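Local atomic coordinates of stringent starvation protein A homolog (Haemophilus influenzae, PDB entry 3LYK), a protein that belongs to the glutathione S-transferase superfamily and probably forms an equimolar complex with the RNA polymerase holoenzyme but not with the core enzyme. Residues S123-L128 / W162-L167. Residues are numbered along the deposited sequence; the frame is centred on the assembly and turned at random.
Sequences SALKQL and WKLKHL
The backbones of 123-128, within helix 118-134, and 162-167, at the C-terminal end of helix 152-165, come nearest at Leu125 and Leu164, whose CA atoms lie 7.9 Å apart. Between the two segments the contact is made by leucines. The CD2 methyl of Leu164 touches two residues about one helical turn apart: Leu128 CD1 at 3.7 Å and Leu125 CD2 at 4.1 Å. The side chains of Leu125 and Leu164 run past each other in opposite directions, whereas Leu128 meets Leu164 at a slant. The CA-CB bond of Leu125 does not aim at 162-167; with CG anti to the carbonyl carbon (chi1 -65°), the end of the side chain swings nearer and its CD2 makes the apolar contacts. This methyl also rests 4.3 Å from Leu167 CB. Both segments belong to the all-helical C-terminal domain of the GST fold, and helix 89-115 packs against the same leucines: Leu125 touches Ala113 and Leu128 touches Thr109. Val169, in the loop after helix 152-165, touches both Leu125 and Leu164. Leu167 N is hydrogen-bonded to Leu164 O at 2.9 Å, which holds the turn that presents Leu167. On the flank turned from 123-128, His166 ND1 gives a nearly straight hydrogen bond (2.8 Å, 175°) to Trp162 O, which lies in the imidazole plane. His166 N reaches the same oxygen from the opposite face of the carbonyl plane. Trp162 O is thus held by two donors, and the ND1 bond restrains the ring's rotation, with His166 CE1 lying over one face of the indole near its rim.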
ATOM      1  N   SER B 123      20.578   7.640  18.971  1.00 46.77           N
ATOM      2  CA  SER B 123      20.461   6.204  18.815  1.00 46.02           C
ATOM      3  C   SER B 123      19.846   5.871  17.428  1.00 45.09           C
ATOM      4  O   SER B 123      20.331   4.985  16.716  1.00 44.95           O
ATOM      5  CB  SER B 123      19.664   5.664  20.008  1.00 46.06           C
ATOM      6  OG  SER B 123      18.866   4.557  19.684  1.00 48.01           O
ATOM      7  N   ALA B 124      18.813   6.619  17.035  1.00 43.87           N
ATOM      8  CA  ALA B 124      18.196   6.460  15.705  1.00 42.57           C
ATOM      9  C   ALA B 124      19.190   6.749  14.576  1.00 42.57           C
ATOM     10  O   ALA B 124      19.336   5.943  13.647  1.00 42.15           O
ATOM     11  CB  ALA B 124      16.973   7.324  15.596  1.00 41.73           C
ATOM     12  N   LEU B 125      19.917   7.863  14.675  1.00 42.63           N
ATOM     13  CA  LEU B 125      20.948   8.195  13.687  1.00 43.29           C
ATOM     14  C   LEU B 125      22.034   7.134  13.523  1.00 43.85           C
ATOM     15  O   LEU B 125      22.414   6.790  12.392  1.00 43.29           O
ATOM     16  CB  LEU B 125      21.591   9.550  13.972  1.00 43.51           C
ATOM     17  CG  LEU B 125      20.698  10.793  13.872  1.00 43.92           C
ATOM     18  CD1 LEU B 125      21.470  12.055  14.267  1.00 44.33           C
ATOM     19  CD2 LEU B 125      20.099  10.942  12.461  1.00 46.00           C
ATOM     20  N   LYS B 126      22.532   6.602  14.636  1.00 44.44           N
ATOM     21  CA  LYS B 126      23.557   5.565  14.547  1.00 45.31           C
ATOM     22  C   LYS B 126      23.002   4.302  13.900  1.00 44.58           C
ATOM     23  O   LYS B 126      23.676   3.669  13.077  1.00 44.83           O
ATOM     24  CB  LYS B 126      24.149   5.231  15.923  1.00 46.21           C
ATOM     25  CG  LYS B 126      25.423   4.350  15.842  1.00 49.65           C
ATOM     26  CD  LYS B 126      26.404   4.669  16.983  1.00 55.89           C
ATOM     27  CE  LYS B 126      25.904   4.118  18.336  1.00 57.39           C
ATOM     28  NZ  LYS B 126      26.358   2.712  18.491  1.00 58.92           N
ATOM     29  N   GLN B 127      21.777   3.944  14.269  1.00 44.15           N
ATOM     30  CA  GLN B 127      21.134   2.776  13.698  1.00 44.14           C
ATOM     31  C   GLN B 127      20.930   2.913  12.173  1.00 43.39           C
ATOM     32  O   GLN B 127      21.255   1.993  11.418  1.00 42.63           O
ATOM     33  CB  GLN B 127      19.809   2.479  14.417  1.00 44.83           C
ATOM     34  CG  GLN B 127      19.361   0.997  14.277  1.00 47.17           C
ATOM     35  CD  GLN B 127      17.828   0.817  14.290  1.00 50.32           C
ATOM     36  OE1 GLN B 127      17.136   1.350  15.153  1.00 52.85           O
ATOM     37  NE2 GLN B 127      17.308   0.059  13.329  1.00 49.48           N
ATOM     38  N   LEU B 128      20.403   4.056  11.724  1.00 43.37           N
ATOM     39  CA  LEU B 128      20.200   4.286  10.270  1.00 43.78           C
ATOM     40  C   LEU B 128      21.505   4.289   9.505  1.00 43.70           C
ATOM     41  O   LEU B 128      21.616   3.699   8.433  1.00 42.95           O
ATOM     42  CB  LEU B 128      19.446   5.591  10.015  1.00 43.37           C
ATOM     43  CG  LEU B 128      17.931   5.451  10.090  1.00 43.51           C
ATOM     44  CD1 LEU B 128      17.283   6.807  10.024  1.00 41.65           C
ATOM     45  CD2 LEU B 128      17.388   4.522   8.987  1.00 42.29           C
ATOM     46  N   TRP B 162      18.357  12.516   1.916  1.00 20.90           N
ATOM     47  CA  TRP B 162      18.278  13.929   1.975  1.00 22.19           C
ATOM     48  C   TRP B 162      18.046  14.394   3.413  1.00 24.01           C
ATOM     49  O   TRP B 162      18.742  15.297   3.888  1.00 24.30           O
ATOM     50  CB  TRP B 162      17.157  14.421   1.086  1.00 21.29           C
ATOM     51  CG  TRP B 162      17.037  15.919   1.025  1.00 22.66           C
ATOM     52  CD1 TRP B 162      15.993  16.700   1.518  1.00 20.64           C
ATOM     53  CD2 TRP B 162      17.947  16.830   0.387  1.00 20.72           C
ATOM     54  NE1 TRP B 162      16.210  18.018   1.198  1.00 22.81           N
ATOM     55  CE2 TRP B 162      17.401  18.135   0.525  1.00 22.87           C
ATOM     56  CE3 TRP B 162      19.184  16.672  -0.262  1.00 21.27           C
ATOM     57  CZ2 TRP B 162      18.054  19.297   0.031  1.00 22.51           C
ATOM     58  CZ3 TRP B 162      19.826  17.827  -0.766  1.00 22.90           C
ATOM     59  CH2 TRP B 162      19.245  19.120  -0.613  1.00 22.83           C
ATOM     60  N   LYS B 163      17.097  13.774   4.110  1.00 24.99           N
ATOM     61  CA  LYS B 163      16.849  14.145   5.493  1.00 26.55           C
ATOM     62  C   LYS B 163      18.014  13.810   6.400  1.00 27.30           C
ATOM     63  O   LYS B 163      18.347  14.622   7.282  1.00 27.69           O
ATOM     64  CB  LYS B 163      15.558  13.555   6.035  1.00 26.57           C
ATOM     65  CG  LYS B 163      14.342  14.356   5.573  1.00 28.50           C
ATOM     66  CD  LYS B 163      13.077  13.805   6.182  1.00 31.55           C
ATOM     67  CE  LYS B 163      11.874  14.585   5.755  1.00 35.57           C
ATOM     68  NZ  LYS B 163      11.727  15.839   6.547  1.00 38.62           N
ATOM     69  N   LEU B 164      18.627  12.642   6.194  1.00 26.67           N
ATOM     70  CA  LEU B 164      19.772  12.247   7.004  1.00 27.81           C
ATOM     71  C   LEU B 164      20.936  13.236   6.802  1.00 28.39           C
ATOM     72  O   LEU B 164      21.519  13.692   7.782  1.00 27.74           O
ATOM     73  CB  LEU B 164      20.259  10.826   6.672  1.00 27.56           C
ATOM     74  CG  LEU B 164      19.353   9.677   7.140  1.00 28.34           C
ATOM     75  CD1 LEU B 164      19.947   8.365   6.693  1.00 24.95           C
ATOM     76  CD2 LEU B 164      19.181   9.738   8.670  1.00 30.35           C
ATOM     77  N   LYS B 165      21.270  13.547   5.544  1.00 28.24           N
ATOM     78  CA  LYS B 165      22.290  14.565   5.276  1.00 30.35           C
ATOM     79  C   LYS B 165      22.041  15.844   6.132  1.00 30.86           C
ATOM     80  O   LYS B 165      22.954  16.317   6.782  1.00 30.79           O
ATOM     81  CB  LYS B 165      22.404  14.909   3.788  1.00 29.87           C
ATOM     82  CG  LYS B 165      23.651  15.763   3.430  1.00 33.78           C
ATOM     83  CD  LYS B 165      23.797  15.992   1.910  1.00 38.19           C
ATOM     84  CE  LYS B 165      25.083  16.784   1.571  1.00 41.54           C
ATOM     85  NZ  LYS B 165      24.973  18.228   2.002  1.00 41.22           N
ATOM     86  N   HIS B 166      20.808  16.341   6.164  1.00 30.83           N
ATOM     87  CA  HIS B 166      20.493  17.576   6.867  1.00 32.66           C
ATOM     88  C   HIS B 166      20.325  17.430   8.360  1.00 33.71           C
ATOM     89  O   HIS B 166      20.101  18.408   9.054  1.00 34.51           O
ATOM     90  CB  HIS B 166      19.304  18.301   6.211  1.00 32.27           C
ATOM     91  CG  HIS B 166      19.634  18.759   4.829  1.00 34.01           C
ATOM     92  ND1 HIS B 166      19.635  17.897   3.751  1.00 33.95           N
ATOM     93  CD2 HIS B 166      20.139  19.933   4.373  1.00 35.06           C
ATOM     94  CE1 HIS B 166      20.064  18.541   2.674  1.00 34.37           C
ATOM     95  NE2 HIS B 166      20.359  19.782   3.022  1.00 36.08           N
ATOM     96  N   LEU B 167      20.443  16.204   8.847  1.00 34.33           N
ATOM     97  CA  LEU B 167      20.480  15.970  10.272  1.00 35.49           C
ATOM     98  C   LEU B 167      21.919  15.782  10.737  1.00 35.86           C
ATOM     99  O   LEU B 167      22.154  15.510  11.900  1.00 36.39           O
ATOM    100  CB  LEU B 167      19.618  14.764  10.656  1.00 34.20           C
ATOM    101  CG  LEU B 167      18.119  15.032  10.638  1.00 34.11           C
ATOM    102  CD1 LEU B 167      17.322  13.694  10.713  1.00 35.12           C
ATOM    103  CD2 LEU B 167      17.731  15.949  11.772  1.00 34.63           C
TER